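Local coordinates for protein photoreceptor-histidine kinase BphP (Stigmatella aurantiaca DW4/3-1, PDB 6BAF) that senses light through a bound bilin chromophore and, as a bacteriophytochrome histidine kinase, probably passes the signal on by phosphorylation, at residues A[128-131]-A[132-136]; A[56-59]-A[60-63]. One frame throughout, in Å; residues are numbered along the deposited sequence.

Contact 1: residues A[128-131]-A[132-136]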
loop_
_atom_site.group_PDB
_atom_site.type_symbol
_atom_site.label_atom_id
_atom_site.label_comp_id
_atom_site.label_asym_id
_atom_site.label_seq_id
_atom_site.Cartn_x
_atom_site.Cartn_y
_atom_site.Cartn_z
ATOM N N ASP A 128 -6.419 5.136 -2.386
ATOM C CA ASP A 128 -7.436 6.179 -2.339
ATOM C C ASP A 128 -6.971 7.326 -1.447
ATOM O O ASP A 128 -7.106 8.506 -1.807
ATOM C CB ASP A 128 -8.783 5.622 -1.831
ATOM C CG ASP A 128 -9.309 4.344 -2.626
ATOM O OD1 ASP A 128 -8.728 3.906 -3.666
ATOM O OD2 ASP A 128 -10.351 3.755 -2.193
ATOM N N GLY A 129 -6.373 6.995 -0.292
ATOM C CA GLY A 129 -5.872 8.036 0.591
ATOM C C GLY A 129 -4.762 8.856 -0.024
ATOM O O GLY A 129 -4.736 10.080 0.117
ATOM N N LEU A 130 -3.812 8.209 -0.705
ATOM C CA LEU A 130 -2.743 9.008 -1.298
ATOM C C LEU A 130 -3.303 10.009 -2.295
ATOM O O LEU A 130 -2.864 11.165 -2.337
ATOM C CB LEU A 130 -1.695 8.137 -1.982
ATOM C CG LEU A 130 -0.574 8.941 -2.679
ATOM C CD1 LEU A 130 0.253 9.764 -1.730
ATOM C CD2 LEU A 130 0.354 8.026 -3.480
ATOM N N SER A 131 -4.304 9.616 -3.081
ATOM C CA SER A 131 -4.735 10.587 -4.084
ATOM C C SER A 131 -5.553 11.717 -3.444
ATOM O O SER A 131 -5.451 12.874 -3.877
ATOM C CB SER A 131 -5.467 9.869 -5.225
ATOM O OG SER A 131 -6.722 9.406 -4.809
ATOM N N ARG A 132 -6.290 11.444 -2.361
ATOM C CA ARG A 132 -6.911 12.549 -1.623
ATOM C C ARG A 132 -5.873 13.479 -0.975
ATOM O O ARG A 132 -6.038 14.710 -0.982
ATOM C CB ARG A 132 -7.878 12.002 -0.591
ATOM C CG ARG A 132 -9.121 11.424 -1.235
ATOM C CD ARG A 132 -10.084 10.888 -0.209
ATOM N NE ARG A 132 -11.133 10.065 -0.803
ATOM C CZ ARG A 132 -11.271 8.749 -0.623
ATOM N NH1 ARG A 132 -10.426 8.085 0.152
ATOM N NH2 ARG A 132 -12.263 8.093 -1.232
ATOM N N LEU A 133 -4.781 12.932 -0.438
ATOM C CA LEU A 133 -3.768 13.804 0.140
ATOM C C LEU A 133 -3.094 14.628 -0.946
ATOM O O LEU A 133 -2.721 15.784 -0.719
ATOM C CB LEU A 133 -2.724 12.987 0.920
ATOM C CG LEU A 133 -3.018 12.688 2.415
ATOM C CD1 LEU A 133 -4.425 12.127 2.639
ATOM C CD2 LEU A 133 -1.925 11.732 2.995
ATOM N N ARG A 134 -2.898 14.048 -2.129
ATOM C CA ARG A 134 -2.229 14.806 -3.184
ATOM C C ARG A 134 -3.119 15.912 -3.732
ATOM O O ARG A 134 -2.604 16.953 -4.143
ATOM C CB ARG A 134 -1.774 13.883 -4.306
ATOM C CG ARG A 134 -0.707 12.962 -3.847
ATOM C CD ARG A 134 -0.254 12.130 -4.974
ATOM N NE ARG A 134 0.424 12.987 -5.944
ATOM C CZ ARG A 134 0.499 12.700 -7.235
ATOM N NH1 ARG A 134 -0.064 11.581 -7.696
ATOM N NH2 ARG A 134 1.157 13.509 -8.046
ATOM N N ASP A 135 -4.442 15.744 -3.657
ATOM C CA ASP A 135 -5.368 16.804 -4.063
ATOM C C ASP A 135 -5.252 18.064 -3.222
ATOM O O ASP A 135 -5.688 19.123 -3.684
ATOM C CB ASP A 135 -6.829 16.326 -3.991
ATOM C CG ASP A 135 -7.198 15.359 -5.132
ATOM O OD1 ASP A 135 -6.416 15.285 -6.128
ATOM O OD2 ASP A 135 -8.265 14.680 -5.023
ATOM N N ALA A 136 -4.714 17.984 -1.998
ATOM C CA ALA A 136 -4.623 19.168 -1.148
ATOM C C ALA A 136 -3.655 20.183 -1.736
ATOM O O ALA A 136 -2.540 19.838 -2.139
ATOM C CB ALA A 136 -4.153 18.801 0.267
#
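L130 and R134 meet one turn apart near the C-terminal end of helix 120-135, where successive i to i+4 turns of the helix carry this local contact. Four backbone bonds hold the turns together. R132 N, L133 N, R134 N and D135 N donate in succession to the carbonyls of D128, G129, L130 and S131; the bond from L133 N to G129 O is 2.9 Å long.

One side chain joins this backbone pattern. With chi1 at 71°, S131 turns its hydroxyl back along the helix, and S131 OG donates to D128 O over 3.2 Å, from 31° outside the carbonyl plane. D128 O therefore takes two donors, the hydroxyl and R132 N.

Packing contacts come next. R134 lays its methylene chain obliquely across L130, CD lying 3.9 Å from L130 CG, before the chain bends at chi3 (67°). Its NH1 then pairs with E295 of the second subunit, while L130 packs on F292 of that subunit, so this side of the helix belongs to the dimer interface. L133 faces helices 139-154 and 284-300 of its own chain, and its CD1 comes 3.3 Å from G129 O.

The charged groups look past one another. R132 runs extended from CG to NE, back over the preceding turn, and gives NH1 to E149 in a salt bridge; D128 uses OD1 for K75 of the second subunit. Their opposite charges remain 4.8 Å apart, D128 OD2 to R132 NH2, and what touches is R132 NH1 against D128 CB, at 3.6 Å and oblique to the guanidinium plane.

Contact 2: residues A[56-59]-A[60-63]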
loop_
_atom_site.group_PDB
_atom_site.type_symbol
_atom_site.label_atom_id
_atom_site.label_comp_id
_atom_site.label_asym_id
_atom_site.label_seq_id
_atom_site.Cartn_x
_atom_site.Cartn_y
_atom_site.Cartn_z
ATOM N N PHE A 56 4.724 -24.835 20.104
ATOM C CA PHE A 56 3.340 -24.374 20.107
ATOM C C PHE A 56 2.807 -24.031 18.708
ATOM O O PHE A 56 1.641 -23.644 18.581
ATOM C CB PHE A 56 3.205 -23.140 21.007
ATOM C CG PHE A 56 3.735 -23.337 22.409
ATOM C CD1 PHE A 56 2.929 -23.914 23.403
ATOM C CD2 PHE A 56 5.028 -22.920 22.750
ATOM C CE1 PHE A 56 3.410 -24.081 24.701
ATOM C CE2 PHE A 56 5.522 -23.091 24.061
ATOM C CZ PHE A 56 4.717 -23.672 25.032
ATOM N N ILE A 57 3.632 -24.124 17.673
ATOM C CA ILE A 57 3.284 -23.669 16.334
ATOM C C ILE A 57 2.831 -24.871 15.502
ATOM O O ILE A 57 3.508 -25.905 15.472
ATOM C CB ILE A 57 4.480 -22.963 15.665
ATOM C CG1 ILE A 57 5.040 -21.845 16.577
ATOM C CG2 ILE A 57 4.116 -22.431 14.247
ATOM C CD1 ILE A 57 4.017 -20.819 17.033
ATOM N N GLU A 58 1.698 -24.730 14.819
ATOM C CA GLU A 58 1.278 -25.706 13.825
ATOM C C GLU A 58 2.446 -26.044 12.889
ATOM O O GLU A 58 3.059 -25.131 12.321
ATOM C CB GLU A 58 0.090 -25.132 13.046
ATOM C CG GLU A 58 -0.723 -26.117 12.204
ATOM C CD GLU A 58 -0.001 -26.567 10.946
ATOM O OE1 GLU A 58 0.255 -27.788 10.813
ATOM O OE2 GLU A 58 0.318 -25.699 10.094
ATOM N N PRO A 59 2.774 -27.335 12.695
ATOM C CA PRO A 59 4.067 -27.696 12.070
ATOM C C PRO A 59 4.308 -27.172 10.665
ATOM O O PRO A 59 5.474 -26.975 10.298
ATOM C CB PRO A 59 4.040 -29.229 12.093
ATOM C CG PRO A 59 3.240 -29.549 13.308
ATOM C CD PRO A 59 2.132 -28.509 13.323
ATOM N N SER A 60 3.276 -26.938 9.854
ATOM C CA SER A 60 3.537 -26.450 8.498
ATOM C C SER A 60 3.830 -24.950 8.446
ATOM O O SER A 60 4.428 -24.479 7.470
ATOM C CB SER A 60 2.353 -26.783 7.582
ATOM O OG SER A 60 1.223 -25.994 7.901
ATOM N N VAL A 61 3.390 -24.194 9.458
ATOM C CA VAL A 61 3.727 -22.780 9.633
ATOM C C VAL A 61 5.074 -22.570 10.320
ATOM O O VAL A 61 5.639 -21.467 10.250
ATOM C CB VAL A 61 2.537 -22.187 10.414
ATOM C CG1 VAL A 61 2.841 -20.807 11.040
ATOM C CG2 VAL A 61 1.347 -22.099 9.503
ATOM N N ARG A 62 5.632 -23.616 10.937
ATOM C CA ARG A 62 6.673 -23.438 11.945
ATOM C C ARG A 62 7.995 -23.004 11.326
ATOM O O ARG A 62 8.545 -21.948 11.676
ATOM C CB ARG A 62 6.832 -24.730 12.734
ATOM C CG ARG A 62 8.035 -24.779 13.631
ATOM C CD ARG A 62 8.236 -26.224 14.082
ATOM N NE ARG A 62 7.176 -26.626 15.009
ATOM C CZ ARG A 62 6.675 -27.857 15.126
ATOM N NH1 ARG A 62 7.110 -28.851 14.344
ATOM N NH2 ARG A 62 5.716 -28.080 16.028
ATOM N N GLU A 63 8.529 -23.811 10.414
ATOM C CA GLU A 63 9.787 -23.475 9.751
ATOM C C GLU A 63 9.821 -22.063 9.168
ATOM O O GLU A 63 10.817 -21.355 9.400
ATOM C CB GLU A 63 10.069 -24.519 8.668
ATOM C CG GLU A 63 11.376 -24.298 7.929
ATOM C CD GLU A 63 11.253 -24.601 6.424
ATOM O OE1 GLU A 63 11.577 -25.758 6.017
ATOM O OE2 GLU A 63 10.845 -23.677 5.646
#
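The carboxylate of E58 curls over the first turn of helix 59-69 and meets S60, making E58 the N-cap of a helix in the PAS domain. The chain leaves with CG opposite the backbone N (chi1 -165°) and then bends at chi2 (-73°), which brings both oxygens round to the start of the helix. E58 OE1 faces S60 N nearly straight on, at 171° but a long 3.3 Å, whereas OE2 is reached at poorer angles by S60 N and V61 N; all three are weak bonds. S60 OG also sits against E58 OE2, but so close in the model that the detail of this bond is doubtful.

On the other side of the turn, R62 folds back over P59. Its chain bends at chi3 and brings the guanidinium flat over the proline, with P59 CA 3.9 Å above the centre of one face and P59 CB against NH1. R62 NH2 ends 3.1 Å from I57 O, approached obliquely, while NE donates to G54 O. The backbone adds two weak bonds, V61 N to E58 O and R62 N to P59 O.

I57 and V61 cross at about a right angle, I57 CG2 lying 3.8 Å from V61 CG1. Strand 80-85 receives them both: I57 rests on W84, and V61 on K81 and V83.

Chemically, this is a cap made of several weak bonds: a carboxylate spread over two backbone amides at the positive end of the helix dipole, which would be expected to stabilise its negative charge, with R85 adding only a long, weak ion pair.

Contact 2 comes first along the chain, at the beginning of helix 59-69 in the PAS domain, where it packs on strand 80-85, an edge strand, within this chain, of the domain's antiparallel sheet. Contact 1 follows near the end of helix 120-135, which runs beside helices 139-154 and 284-300. Their centres are 41 Å apart and their nearest atoms about 31 Å, so the two do not touch, and they share neither helix nor sheet. Contact 2 is thus local packing at the margin of the PAS domain, untouched by any other protein chain of the assembly, while contact 1 ties helix 120-135 to its neighbouring helices and to the second subunit, and so belongs to the dimer contact.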